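Local coordinates for protein glutamate racemase (Bacillus anthracis, PDB 2DWU) that belongs to the Asp/Glu/hydantoin racemase family of alpha/beta enzymes and is modelled here with D-glutamic acid and a potassium ion, at residues N41-Y46 and V58-E63; R49-V54 and A81-A86; V62-Q67 and R238-G243; S246-I251 and I260-V265. All blocks are in the same frame, centred on the assembly; numbering follows the deposited sequence.

How the interactions relate
Helix 51-65 is common to interactions 1, 2 and 3. Interaction 1 holds Cys44, Pro45 and Tyr46 of the D-glutamic acid pocket. Interaction 2 packs the start of the helix against helix 78-91; its centre is about 10 Å from that of interaction 1, and Arg49 NE lies 3.0 Å from Arg43 O. Interaction 3 takes over at Val62 and Glu63, which it shares with interaction 1, and leads to strand 238-241. Interaction 4 completes the edge of the same sheet: Thr241 N lies 3.0 Å from Asp263 O. Interactions 3 and 4, centres about 12 Å apart, meet at the potassium ion through Thr242 and Val265. Interactions 2 and 4 are farthest apart, about 25 Å between centres.

Interaction 1 (N41-Y46 and V58-E63); sequences NERCPY and VFEMVE. With DGL (D-glutamic acid), chain H.
Arg43 and Glu60 both set CG opposite their own carbonyl carbon (chi1 -60° and -65°). Arg43 then bends at chi3, while Glu60 runs on extended, and the two side chains cross at about a right angle. A salt bridge joins their ends. The guanidinium comes end-on, and both terminal nitrogens grip one oxygen: Arg43 NH1 is 2.9 Å and Arg43 NH2 2.8 Å from Glu60 OE1. That oxygen lies in the guanidinium plane. Both nitrogens approach it from the same face of the carboxylate, about 35° out of its plane. Arg43 NE forms a salt bridge with a second acid, Asp40.

Tyr46 and Met61 form the more buried pair and come from opposite directions. Met61 CE sits at the edge of the phenol ring, 3.2 Å from Tyr46 OH. The hydroxyl is hydrogen-bonded to Asp40, which therefore holds both Tyr46 and Arg43. Val58 CG2 meets the ring obliquely, 4.3 Å from Tyr46 CE2. At the other end of this residue, Tyr46 N gives a nearly straight 2.8 Å hydrogen bond to OE2 of D-glutamic acid. Helix 51-65 thus backs the loop after strand 35-39 that forms one wall of the ligand pocket.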
loop_
_atom_site.group_PDB
_atom_site.type_symbol
_atom_site.label_atom_id
_atom_site.label_comp_id
_atom_site.label_asym_id
_atom_site.label_seq_id
_atom_site.Cartn_x
_atom_site.Cartn_y
_atom_site.Cartn_z
ATOM N N ASN B 41 10.160 10.934 25.104
ATOM C CA ASN B 41 9.856 10.146 26.284
ATOM C C ASN B 41 9.603 10.933 27.566
ATOM O O ASN B 41 8.807 10.508 28.413
ATOM C CB ASN B 41 10.961 9.124 26.532
ATOM C CG ASN B 41 11.072 8.133 25.408
ATOM O OD1 ASN B 41 11.645 8.430 24.357
ATOM N ND2 ASN B 41 10.504 6.952 25.608
ATOM N N GLU B 42 10.275 12.061 27.721
ATOM C CA GLU B 42 10.063 12.854 28.933
ATOM C C GLU B 42 8.612 13.328 29.098
ATOM O O GLU B 42 8.152 13.556 30.229
ATOM C CB GLU B 42 11.005 14.057 28.938
ATOM C CG GLU B 42 10.926 14.879 30.226
ATOM C CD GLU B 42 12.140 15.782 30.414
ATOM O OE1 GLU B 42 13.119 15.338 31.063
ATOM O OE2 GLU B 42 12.119 16.924 29.900
ATOM N N ARG B 43 7.873 13.454 27.996
ATOM C CA ARG B 43 6.491 13.911 28.065
ATOM C C ARG B 43 5.460 12.870 27.597
ATOM O O ARG B 43 4.292 13.181 27.381
ATOM C CB ARG B 43 6.337 15.218 27.298
ATOM C CG ARG B 43 7.242 16.329 27.898
ATOM C CD ARG B 43 7.025 17.698 27.252
ATOM N NE ARG B 43 7.439 17.709 25.846
ATOM C CZ ARG B 43 7.806 18.799 25.178
ATOM N NH1 ARG B 43 7.826 19.984 25.777
ATOM N NH2 ARG B 43 8.154 18.703 23.896
ATOM N N CYS B 44 5.910 11.633 27.451
ATOM C CA CYS B 44 5.048 10.511 27.062
ATOM C C CYS B 44 4.295 10.154 28.357
ATOM O O CYS B 44 4.897 10.178 29.440
ATOM C CB CYS B 44 5.936 9.351 26.608
ATOM S SG CYS B 44 5.069 7.931 25.910
ATOM N N PRO B 45 2.999 9.803 28.276
ATOM C CA PRO B 45 2.143 9.691 27.086
ATOM C C PRO B 45 1.453 10.953 26.584
ATOM O O PRO B 45 1.153 11.873 27.350
ATOM C CB PRO B 45 1.117 8.638 27.517
ATOM C CG PRO B 45 0.889 9.018 28.953
ATOM C CD PRO B 45 2.293 9.278 29.470
ATOM N N TYR B 46 1.211 10.974 25.273
ATOM C CA TYR B 46 0.479 12.050 24.633
ATOM C C TYR B 46 -1.012 11.717 24.606
ATOM O O TYR B 46 -1.864 12.602 24.484
ATOM C CB TYR B 46 0.934 12.196 23.190
ATOM C CG TYR B 46 2.253 12.897 22.993
ATOM C CD1 TYR B 46 3.087 13.253 24.073
ATOM C CD2 TYR B 46 2.644 13.238 21.712
ATOM C CE1 TYR B 46 4.286 13.961 23.847
ATOM C CE2 TYR B 46 3.821 13.922 21.478
ATOM C CZ TYR B 46 4.630 14.285 22.531
ATOM O OH TYR B 46 5.760 14.999 22.198
ATOM N N VAL B 58 4.828 18.552 19.337
ATOM C CA VAL B 58 5.202 18.022 18.033
ATOM C C VAL B 58 5.990 19.082 17.265
ATOM O O VAL B 58 7.001 18.773 16.631
ATOM C CB VAL B 58 3.954 17.595 17.244
ATOM C CG1 VAL B 58 4.316 17.327 15.774
ATOM C CG2 VAL B 58 3.353 16.316 17.895
ATOM N N PHE B 59 5.543 20.329 17.328
ATOM C CA PHE B 59 6.291 21.361 16.627
ATOM C C PHE B 59 7.682 21.568 17.214
ATOM O O PHE B 59 8.604 21.964 16.493
ATOM C CB PHE B 59 5.493 22.663 16.562
ATOM C CG PHE B 59 4.591 22.731 15.358
ATOM C CD1 PHE B 59 3.240 22.393 15.455
ATOM C CD2 PHE B 59 5.112 23.041 14.103
ATOM C CE1 PHE B 59 2.424 22.355 14.328
ATOM C CE2 PHE B 59 4.307 23.006 12.965
ATOM C CZ PHE B 59 2.955 22.660 13.074
ATOM N N GLU B 60 7.849 21.313 18.510
ATOM C CA GLU B 60 9.168 21.401 19.136
ATOM C C GLU B 60 10.049 20.272 18.566
ATOM O O GLU B 60 11.228 20.468 18.318
ATOM C CB GLU B 60 9.077 21.252 20.660
ATOM C CG GLU B 60 8.331 22.381 21.333
ATOM C CD GLU B 60 8.483 22.379 22.839
ATOM O OE1 GLU B 60 8.904 21.344 23.416
ATOM O OE2 GLU B 60 8.173 23.425 23.461
ATOM N N MET B 61 9.482 19.087 18.353
ATOM C CA MET B 61 10.276 18.001 17.783
ATOM C C MET B 61 10.625 18.306 16.329
ATOM O O MET B 61 11.703 17.946 15.862
ATOM C CB MET B 61 9.536 16.647 17.863
ATOM C CG MET B 61 9.532 16.051 19.258
ATOM S SD MET B 61 8.907 14.379 19.338
ATOM C CE MET B 61 7.105 14.652 19.310
ATOM N N VAL B 62 9.712 18.948 15.606
ATOM C CA VAL B 62 9.993 19.283 14.206
ATOM C C VAL B 62 11.162 20.276 14.145
ATOM O O VAL B 62 12.011 20.180 13.261
ATOM C CB VAL B 62 8.758 19.886 13.498
ATOM C CG1 VAL B 62 9.147 20.452 12.116
ATOM C CG2 VAL B 62 7.694 18.804 13.329
ATOM N N GLU B 63 11.212 21.211 15.092
ATOM C CA GLU B 63 12.300 22.186 15.123
ATOM C C GLU B 63 13.623 21.475 15.316
ATOM O O GLU B 63 14.639 21.875 14.738
ATOM C CB GLU B 63 12.095 23.215 16.245
ATOM C CG GLU B 63 11.090 24.291 15.879
ATOM C CD GLU B 63 11.415 24.956 14.544
ATOM O OE1 GLU B 63 12.499 25.573 14.438
ATOM O OE2 GLU B 63 10.593 24.854 13.603
HETATM N N DGL H . 2.712 6.727 20.471
HETATM C CA DGL H . 1.320 6.865 21.005
HETATM C C DGL H . 0.330 6.590 19.929
HETATM O O DGL H . -0.844 6.928 20.021
HETATM C CB DGL H . 1.106 5.884 22.179
HETATM C CG DGL H . 1.787 6.493 23.427
HETATM C CD DGL H . 1.257 7.788 23.891
HETATM O OE1 DGL H . 0.157 7.924 24.430
HETATM O OE2 DGL H . 2.030 8.828 23.682
HETATM O OXT DGL H . 0.766 5.977 18.863
#

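Interaction 2 (R49-V54 and A81-A86); sequences RSVEEV and AAATLA
Ala83 puts its methyl group between Val51 and Val54. The two valines come at it from different directions, and each uses CG1. Val54 points its CB at helix 78-91, and Val54 CG1 lies 3.7 Å from Ala83 CB. Val51 leaves the backbone at a slant to that helix, yet Val51 CG1 still comes within 3.9 Å of Ala83 CB. In both valines CG1 stands opposite the backbone N (chi1 171° and 170°), and this turn carries the branch to the alanine. Val51 CG1 also lies 4.0 Å from Ala83 O. The small alanine side chain allows a close approach of the backbones: Val51 CA and Ala83 CA are 5.5 Å apart.

The start of helix 51-65 is fixed by polar groups within residues 49-54. Ser50 is the N-cap, and its OG accepts from Glu53 N at 3.1 Å. Glu53 in turn holds Arg49 in a salt bridge, with Arg49 NH1 2.7 Å from Glu53 OE2. The oxygen lies in the guanidinium plane, but the nitrogen stands well above the plane of the carboxylate. Arg49 NE bonds to Arg43 O, tying the helix start to the pocket loop. Ala83 O accepts from NE2 of Gln55, the next residue of helix 51-65, so a polar bond joins the helices beside the methyl contact.

The contact between residues 49-54 and 81-86 is apolar, made almost wholly by methyl groups. Between these segments no donor and acceptor set a direction, so the fit depends on shape, and the polar bonds around it are consistent with a firmly set helix start.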
loop_
_atom_site.group_PDB
_atom_site.type_symbol
_atom_site.label_atom_id
_atom_site.label_comp_id
_atom_site.label_asym_id
_atom_site.label_seq_id
_atom_site.Cartn_x
_atom_site.Cartn_y
_atom_site.Cartn_z
ATOM N N ARG B 49 -3.285 13.804 26.789
ATOM C CA ARG B 49 -3.029 15.241 26.733
ATOM C C ARG B 49 -3.959 16.024 25.809
ATOM O O ARG B 49 -4.573 15.459 24.900
ATOM C CB ARG B 49 -1.578 15.484 26.317
ATOM C CG ARG B 49 -0.544 14.948 27.283
ATOM C CD ARG B 49 0.853 15.419 26.852
ATOM N NE ARG B 49 1.888 14.913 27.752
ATOM C CZ ARG B 49 2.363 15.613 28.784
ATOM N NH1 ARG B 49 1.898 16.836 29.028
ATOM N NH2 ARG B 49 3.296 15.095 29.560
ATOM N N SER B 50 -4.080 17.327 26.050
ATOM C CA SER B 50 -4.926 18.165 25.205
ATOM C C SER B 50 -4.326 18.273 23.814
ATOM O O SER B 50 -3.111 18.124 23.640
ATOM C CB SER B 50 -5.061 19.583 25.775
ATOM O OG SER B 50 -3.859 20.326 25.668
ATOM N N VAL B 51 -5.178 18.536 22.838
ATOM C CA VAL B 51 -4.723 18.676 21.455
ATOM C C VAL B 51 -3.729 19.830 21.320
ATOM O O VAL B 51 -2.711 19.710 20.642
ATOM C CB VAL B 51 -5.914 18.948 20.491
ATOM C CG1 VAL B 51 -5.390 19.301 19.101
ATOM C CG2 VAL B 51 -6.803 17.720 20.388
ATOM N N GLU B 52 -4.033 20.957 21.957
ATOM C CA GLU B 52 -3.169 22.131 21.889
ATOM C C GLU B 52 -1.771 21.814 22.403
ATOM O O GLU B 52 -0.762 22.203 21.815
ATOM C CB GLU B 52 -3.788 23.275 22.708
ATOM C CG GLU B 52 -5.145 23.784 22.182
ATOM C CD GLU B 52 -6.283 22.743 22.211
ATOM O OE1 GLU B 52 -6.429 21.993 23.215
ATOM O OE2 GLU B 52 -7.052 22.694 21.217
ATOM N N GLU B 53 -1.704 21.091 23.507
ATOM C CA GLU B 53 -0.425 20.727 24.083
ATOM C C GLU B 53 0.352 19.796 23.160
ATOM O O GLU B 53 1.556 19.985 22.924
ATOM C CB GLU B 53 -0.646 20.046 25.426
ATOM C CG GLU B 53 0.625 19.695 26.156
ATOM C CD GLU B 53 0.382 19.433 27.633
ATOM O OE1 GLU B 53 0.616 20.348 28.454
ATOM O OE2 GLU B 53 -0.047 18.316 27.975
ATOM N N VAL B 54 -0.324 18.766 22.663
ATOM C CA VAL B 54 0.350 17.828 21.774
ATOM C C VAL B 54 0.897 18.556 20.557
ATOM O O VAL B 54 2.028 18.306 20.150
ATOM C CB VAL B 54 -0.599 16.714 21.318
ATOM C CG1 VAL B 54 0.042 15.904 20.202
ATOM C CG2 VAL B 54 -0.919 15.814 22.491
ATOM N N ALA B 81 -0.314 12.372 15.253
ATOM C CA ALA B 81 -0.856 12.582 13.917
ATOM C C ALA B 81 -2.283 13.118 13.978
ATOM O O ALA B 81 -2.652 14.026 13.225
ATOM C CB ALA B 81 -0.809 11.304 13.092
ATOM N N ALA B 82 -3.085 12.558 14.882
ATOM C CA ALA B 82 -4.467 13.002 15.011
ATOM C C ALA B 82 -4.525 14.473 15.377
ATOM O O ALA B 82 -5.375 15.222 14.875
ATOM C CB ALA B 82 -5.185 12.158 16.086
ATOM N N ALA B 83 -3.614 14.909 16.231
ATOM C CA ALA B 83 -3.643 16.286 16.659
ATOM C C ALA B 83 -2.977 17.312 15.754
ATOM O O ALA B 83 -3.418 18.463 15.681
ATOM C CB ALA B 83 -2.984 16.376 18.039
ATOM N N THR B 84 -1.969 16.906 14.994
ATOM C CA THR B 84 -1.247 17.910 14.215
ATOM C C THR B 84 -0.907 17.649 12.757
ATOM O O THR B 84 -0.305 18.508 12.108
ATOM C CB THR B 84 0.072 18.262 14.936
ATOM O OG1 THR B 84 0.815 19.214 14.164
ATOM C CG2 THR B 84 0.916 17.026 15.105
ATOM N N LEU B 85 -1.279 16.494 12.221
ATOM C CA LEU B 85 -0.924 16.218 10.829
ATOM C C LEU B 85 -1.292 17.337 9.849
ATOM O O LEU B 85 -0.454 17.741 9.038
ATOM C CB LEU B 85 -1.528 14.894 10.345
ATOM C CG LEU B 85 -1.053 14.495 8.929
ATOM C CD1 LEU B 85 0.438 14.241 8.871
ATOM C CD2 LEU B 85 -1.814 13.232 8.512
ATOM N N ALA B 86 -2.513 17.845 9.936
ATOM C CA ALA B 86 -2.936 18.909 9.025
ATOM C C ALA B 86 -2.066 20.146 9.186
ATOM O O ALA B 86 -1.663 20.766 8.193
ATOM C CB ALA B 86 -4.404 19.271 9.271
#

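Interaction 3 (V62-Q67 and R238-G243); sequences VEFLKQ and RFFTTG. With K (potassium ion), chain G.
Phe64 and Phe240 make an aromatic pair of the T-shaped, edge-to-face kind. Phe64 supplies the edge and Phe240 the face. The centroids are 5.0 Å apart and the planes stand at 70°. Phe64 CZ comes closest, 3.6 Å from Phe240 CG; it lies over the ring, displaced from the centre toward CG. Phe64 CE2 lies beside it, 3.7 Å from Phe240 CD2. With CG swung opposite the backbone N (chi1 169°), the Phe64 ring reaches from the helix toward the strand.

Within residues 238-243, Phe240 CZ lies over one face of the Arg238 guanidinium. Arg238 NH2 also forms a salt bridge with Asp263.

Side-chain hydrogen bonds gather at the end of the strand. Gly243 N gives to Thr241 OG1 at 3.0 Å, an ST turn. Thr242 OG1 is bonded to Asp40 and to Glu42 N.

Metal binding follows at the same turn. Thr242 O lies 2.9 Å from the potassium ion, which also binds two waters, Val265 and Asp266.

Phe64 and Phe240 are both buried between helix 51-65 and the parallel sheet. Cys36 and Ile38 of strand 35-39 touch Phe240 as well as Leu65, and Val269 of the C-terminal loop packs on Phe64.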
loop_
_atom_site.group_PDB
_atom_site.type_symbol
_atom_site.label_atom_id
_atom_site.label_comp_id
_atom_site.label_asym_id
_atom_site.label_seq_id
_atom_site.Cartn_x
_atom_site.Cartn_y
_atom_site.Cartn_z
ATOM N N VAL B 62 9.712 18.948 15.606
ATOM C CA VAL B 62 9.993 19.283 14.206
ATOM C C VAL B 62 11.162 20.276 14.145
ATOM O O VAL B 62 12.011 20.180 13.261
ATOM C CB VAL B 62 8.758 19.886 13.498
ATOM C CG1 VAL B 62 9.147 20.452 12.116
ATOM C CG2 VAL B 62 7.694 18.804 13.329
ATOM N N GLU B 63 11.212 21.211 15.092
ATOM C CA GLU B 63 12.300 22.186 15.123
ATOM C C GLU B 63 13.623 21.475 15.316
ATOM O O GLU B 63 14.639 21.875 14.738
ATOM C CB GLU B 63 12.095 23.215 16.245
ATOM C CG GLU B 63 11.090 24.291 15.879
ATOM C CD GLU B 63 11.415 24.956 14.544
ATOM O OE1 GLU B 63 12.499 25.573 14.438
ATOM O OE2 GLU B 63 10.593 24.854 13.603
ATOM N N PHE B 64 13.620 20.419 16.130
ATOM C CA PHE B 64 14.820 19.642 16.346
ATOM C C PHE B 64 15.222 18.932 15.056
ATOM O O PHE B 64 16.395 18.948 14.657
ATOM C CB PHE B 64 14.599 18.589 17.439
ATOM C CG PHE B 64 15.715 17.581 17.530
ATOM C CD1 PHE B 64 16.938 17.922 18.090
ATOM C CD2 PHE B 64 15.559 16.305 16.992
ATOM C CE1 PHE B 64 17.998 17.007 18.114
ATOM C CE2 PHE B 64 16.606 15.386 17.011
ATOM C CZ PHE B 64 17.832 15.739 17.574
ATOM N N LEU B 65 14.259 18.289 14.401
ATOM C CA LEU B 65 14.557 17.546 13.180
ATOM C C LEU B 65 15.011 18.430 12.021
ATOM O O LEU B 65 15.742 17.974 11.139
ATOM C CB LEU B 65 13.330 16.712 12.762
ATOM C CG LEU B 65 13.009 15.550 13.711
ATOM C CD1 LEU B 65 11.690 14.868 13.271
ATOM C CD2 LEU B 65 14.156 14.529 13.721
ATOM N N LYS B 66 14.604 19.694 12.037
ATOM C CA LYS B 66 14.965 20.619 10.965
ATOM C C LYS B 66 16.456 20.915 10.925
ATOM O O LYS B 66 16.949 21.513 9.964
ATOM C CB LYS B 66 14.173 21.918 11.099
ATOM C CG LYS B 66 12.819 21.864 10.453
ATOM C CD LYS B 66 12.007 23.105 10.796
ATOM C CE LYS B 66 10.840 23.250 9.848
ATOM N NZ LYS B 66 11.316 23.505 8.451
ATOM N N GLN B 67 17.175 20.495 11.960
ATOM C CA GLN B 67 18.614 20.704 12.009
ATOM C C GLN B 67 19.299 19.714 11.065
ATOM O O GLN B 67 20.484 19.858 10.740
ATOM C CB GLN B 67 19.110 20.526 13.445
ATOM C CG GLN B 67 18.415 21.485 14.420
ATOM C CD GLN B 67 18.868 21.290 15.862
ATOM O OE1 GLN B 67 18.614 20.248 16.473
ATOM N NE2 GLN B 67 19.554 22.295 16.411
ATOM N N ARG B 238 19.966 7.219 13.284
ATOM C CA ARG B 238 20.234 7.896 14.551
ATOM C C ARG B 238 18.934 8.034 15.322
ATOM O O ARG B 238 17.891 8.407 14.739
ATOM C CB ARG B 238 20.795 9.305 14.320
ATOM C CG ARG B 238 22.148 9.382 13.628
ATOM C CD ARG B 238 23.275 8.928 14.530
ATOM N NE ARG B 238 23.408 9.711 15.772
ATOM C CZ ARG B 238 23.908 10.942 15.873
ATOM N NH1 ARG B 238 24.344 11.598 14.796
ATOM N NH2 ARG B 238 23.993 11.517 17.070
ATOM N N PHE B 239 19.003 7.779 16.626
ATOM C CA PHE B 239 17.816 7.900 17.478
ATOM C C PHE B 239 18.101 8.891 18.601
ATOM O O PHE B 239 19.217 8.933 19.146
ATOM C CB PHE B 239 17.442 6.538 18.057
ATOM C CG PHE B 239 17.023 5.547 17.015
ATOM C CD1 PHE B 239 15.669 5.332 16.753
ATOM C CD2 PHE B 239 17.976 4.854 16.276
ATOM C CE1 PHE B 239 15.270 4.435 15.762
ATOM C CE2 PHE B 239 17.590 3.947 15.272
ATOM C CZ PHE B 239 16.220 3.742 15.019
ATOM N N PHE B 240 17.104 9.704 18.927
ATOM C CA PHE B 240 17.228 10.714 19.965
ATOM C C PHE B 240 16.033 10.629 20.907
ATOM O O PHE B 240 14.919 10.318 20.475
ATOM C CB PHE B 240 17.274 12.098 19.320
ATOM C CG PHE B 240 18.449 12.307 18.414
ATOM C CD1 PHE B 240 19.687 12.681 18.938
ATOM C CD2 PHE B 240 18.326 12.118 17.044
ATOM C CE1 PHE B 240 20.791 12.864 18.102
ATOM C CE2 PHE B 240 19.431 12.295 16.196
ATOM C CZ PHE B 240 20.667 12.672 16.738
ATOM N N THR B 241 16.259 10.909 22.187
ATOM C CA THR B 241 15.166 10.853 23.162
ATOM C C THR B 241 15.287 11.980 24.165
ATOM O O THR B 241 16.393 12.468 24.453
ATOM C CB THR B 241 15.166 9.527 23.933
ATOM O OG1 THR B 241 14.088 9.533 24.883
ATOM C CG2 THR B 241 16.474 9.348 24.704
ATOM N N THR B 242 14.145 12.418 24.682
ATOM C CA THR B 242 14.160 13.480 25.678
ATOM C C THR B 242 14.183 12.864 27.072
ATOM O O THR B 242 14.343 13.579 28.065
ATOM C CB THR B 242 12.932 14.385 25.591
ATOM O OG1 THR B 242 11.747 13.578 25.651
ATOM C CG2 THR B 242 12.962 15.237 24.306
ATOM N N GLY B 243 14.014 11.549 27.155
ATOM C CA GLY B 243 14.047 10.892 28.448
ATOM C C GLY B 243 15.396 10.258 28.695
ATOM O O GLY B 243 16.400 10.676 28.133
HETATM K K K G . 15.380 16.318 27.902
HETATM O O HOH W 1 13.270 17.938 26.628
HETATM O O HOH W 2 13.749 18.854 29.158
#

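Interaction 4 (S246-I251 and I260-V265); sequences SSFEHI and ISVDCV. With K (potassium ion), chain G.
Val262 is the centre of this contact, met by Glu249 and Phe248 from helix 245-256. Glu249 runs alongside Val262, the two chains heading opposite ways, with Glu249 CG 3.5 Å from Val262 CG2. Here it is the aliphatic part of the glutamate that packs. The Phe248 ring is met obliquely by Val262, whose CG2 lies 3.9 Å from Phe248 CD2. Ile260 comes in at the edge of the same ring, close to level with it, with Ile260 CD1 4.0 Å from Phe248 CE2. Its CG1 takes the crowded position between backbone N and carbonyl carbon (chi1 52°), and with the chain extended beyond it CD1 reaches the phenylalanine.

Two waters bridge the segments. Water 3 donates to Glu249 O at 3.1 Å and accepts from Ile260 N at 3.0 Å. Water 4 donates to Ile260 O and accepts from Val262 N. It also donates to Glu249 OE1, at a very short 2.5 Å whose exact length is doubtful. This water links the carboxylate to backbone atoms of Ile260 and Val262.

These elements belong to a beta-alpha-beta unit. Strand 238-241 leads into helix 245-256, and the chain then returns as strand 262-264, parallel to the first, at the edge of the sheet.

Farther out, Phe248 packs on Thr241 and Tyr37 of the sheet and on Val17 and Asn41 of loops. Val262 also touches Val245. Backbone bonds from Asp263 to Phe239 and Thr241 hold the edge strand in place. Beyond them Val265 O binds the potassium ion at 3.0 Å, together with Thr242 O and Asp266.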
loop_
_atom_site.group_PDB
_atom_site.type_symbol
_atom_site.label_atom_id
_atom_site.label_comp_id
_atom_site.label_asym_id
_atom_site.label_seq_id
_atom_site.Cartn_x
_atom_site.Cartn_y
_atom_site.Cartn_z
ATOM N N SER B 246 19.665 5.509 28.713
ATOM C CA SER B 246 19.842 4.092 29.019
ATOM C C SER B 246 18.505 3.359 28.965
ATOM O O SER B 246 18.431 2.215 28.512
ATOM C CB SER B 246 20.515 3.903 30.390
ATOM O OG SER B 246 19.750 4.469 31.441
ATOM N N SER B 247 17.441 4.027 29.399
ATOM C CA SER B 247 16.106 3.441 29.380
ATOM C C SER B 247 15.665 3.146 27.935
ATOM O O SER B 247 15.181 2.049 27.626
ATOM C CB SER B 247 15.119 4.406 30.033
ATOM O OG SER B 247 13.796 3.926 29.927
ATOM N N PHE B 248 15.829 4.138 27.062
ATOM C CA PHE B 248 15.465 3.979 25.654
ATOM C C PHE B 248 16.265 2.846 25.000
ATOM O O PHE B 248 15.705 2.001 24.305
ATOM C CB PHE B 248 15.721 5.281 24.900
ATOM C CG PHE B 248 15.033 5.350 23.563
ATOM C CD1 PHE B 248 13.887 6.123 23.408
ATOM C CD2 PHE B 248 15.551 4.687 22.457
ATOM C CE1 PHE B 248 13.263 6.243 22.160
ATOM C CE2 PHE B 248 14.933 4.805 21.198
ATOM C CZ PHE B 248 13.789 5.587 21.057
ATOM N N GLU B 249 17.577 2.836 25.225
ATOM C CA GLU B 249 18.445 1.806 24.654
ATOM C C GLU B 249 18.016 0.397 25.069
ATOM O O GLU B 249 18.046 -0.544 24.271
ATOM C CB GLU B 249 19.898 2.050 25.084
ATOM C CG GLU B 249 20.551 3.259 24.409
ATOM C CD GLU B 249 21.939 3.581 24.958
ATOM O OE1 GLU B 249 22.741 4.194 24.220
ATOM O OE2 GLU B 249 22.228 3.241 26.129
ATOM N N HIS B 250 17.627 0.252 26.329
ATOM C CA HIS B 250 17.197 -1.040 26.853
ATOM C C HIS B 250 15.902 -1.544 26.215
ATOM O O HIS B 250 15.812 -2.713 25.824
ATOM C CB HIS B 250 17.039 -0.949 28.381
ATOM C CG HIS B 250 16.559 -2.214 29.018
ATOM N ND1 HIS B 250 17.250 -3.404 28.927
ATOM C CD2 HIS B 250 15.453 -2.477 29.757
ATOM C CE1 HIS B 250 16.590 -4.345 29.581
ATOM N NE2 HIS B 250 15.498 -3.809 30.094
ATOM N N ILE B 251 14.888 -0.685 26.122
ATOM C CA ILE B 251 13.630 -1.099 25.500
ATOM C C ILE B 251 13.867 -1.402 24.019
ATOM O O ILE B 251 13.377 -2.395 23.484
ATOM C CB ILE B 251 12.550 0.006 25.575
ATOM C CG1 ILE B 251 12.213 0.317 27.033
ATOM C CG2 ILE B 251 11.309 -0.442 24.806
ATOM C CD1 ILE B 251 11.254 1.485 27.190
ATOM N N ILE B 260 21.007 0.049 19.208
ATOM C CA ILE B 260 20.978 1.189 18.302
ATOM C C ILE B 260 21.706 2.402 18.878
ATOM O O ILE B 260 22.046 2.432 20.063
ATOM C CB ILE B 260 19.515 1.613 17.997
ATOM C CG1 ILE B 260 18.749 1.800 19.310
ATOM C CG2 ILE B 260 18.827 0.580 17.135
ATOM C CD1 ILE B 260 17.355 2.383 19.114
ATOM N N SER B 261 21.948 3.398 18.028
ATOM C CA SER B 261 22.611 4.626 18.454
ATOM C C SER B 261 21.578 5.554 19.082
ATOM O O SER B 261 20.658 6.010 18.399
ATOM C CB SER B 261 23.258 5.331 17.255
ATOM O OG SER B 261 23.657 6.646 17.602
ATOM N N VAL B 262 21.730 5.836 20.373
ATOM C CA VAL B 262 20.793 6.724 21.065
ATOM C C VAL B 262 21.479 7.891 21.771
ATOM O O VAL B 262 22.474 7.702 22.485
ATOM C CB VAL B 262 19.951 5.983 22.128
ATOM C CG1 VAL B 262 18.870 6.931 22.656
ATOM C CG2 VAL B 262 19.303 4.742 21.529
ATOM N N ASP B 263 20.954 9.089 21.559
ATOM C CA ASP B 263 21.496 10.293 22.188
ATOM C C ASP B 263 20.383 11.097 22.855
ATOM O O ASP B 263 19.211 10.984 22.480
ATOM C CB ASP B 263 22.219 11.165 21.160
ATOM C CG ASP B 263 23.589 10.615 20.798
ATOM O OD1 ASP B 263 23.745 10.069 19.700
ATOM O OD2 ASP B 263 24.514 10.728 21.636
ATOM N N CYS B 264 20.765 11.910 23.839
ATOM C CA CYS B 264 19.817 12.742 24.582
ATOM C C CYS B 264 19.599 14.073 23.875
ATOM O O CYS B 264 20.473 14.571 23.156
ATOM C CB CYS B 264 20.339 12.999 25.999
ATOM S SG CYS B 264 21.924 13.867 26.017
ATOM N N VAL B 265 18.428 14.658 24.075
ATOM C CA VAL B 265 18.104 15.932 23.465
ATOM C C VAL B 265 17.181 16.675 24.411
ATOM O O VAL B 265 16.415 16.043 25.136
ATOM C CB VAL B 265 17.373 15.744 22.108
ATOM C CG1 VAL B 265 16.262 14.716 22.251
ATOM C CG2 VAL B 265 16.777 17.064 21.642
HETATM K K K G . 15.380 16.318 27.902
HETATM O O HOH W 3 20.215 -0.019 22.051
HETATM O O HOH W 4 23.419 3.922 21.808
HETATM O O HOH W 1 13.270 17.938 26.628
HETATM O O HOH W 2 13.749 18.854 29.158
#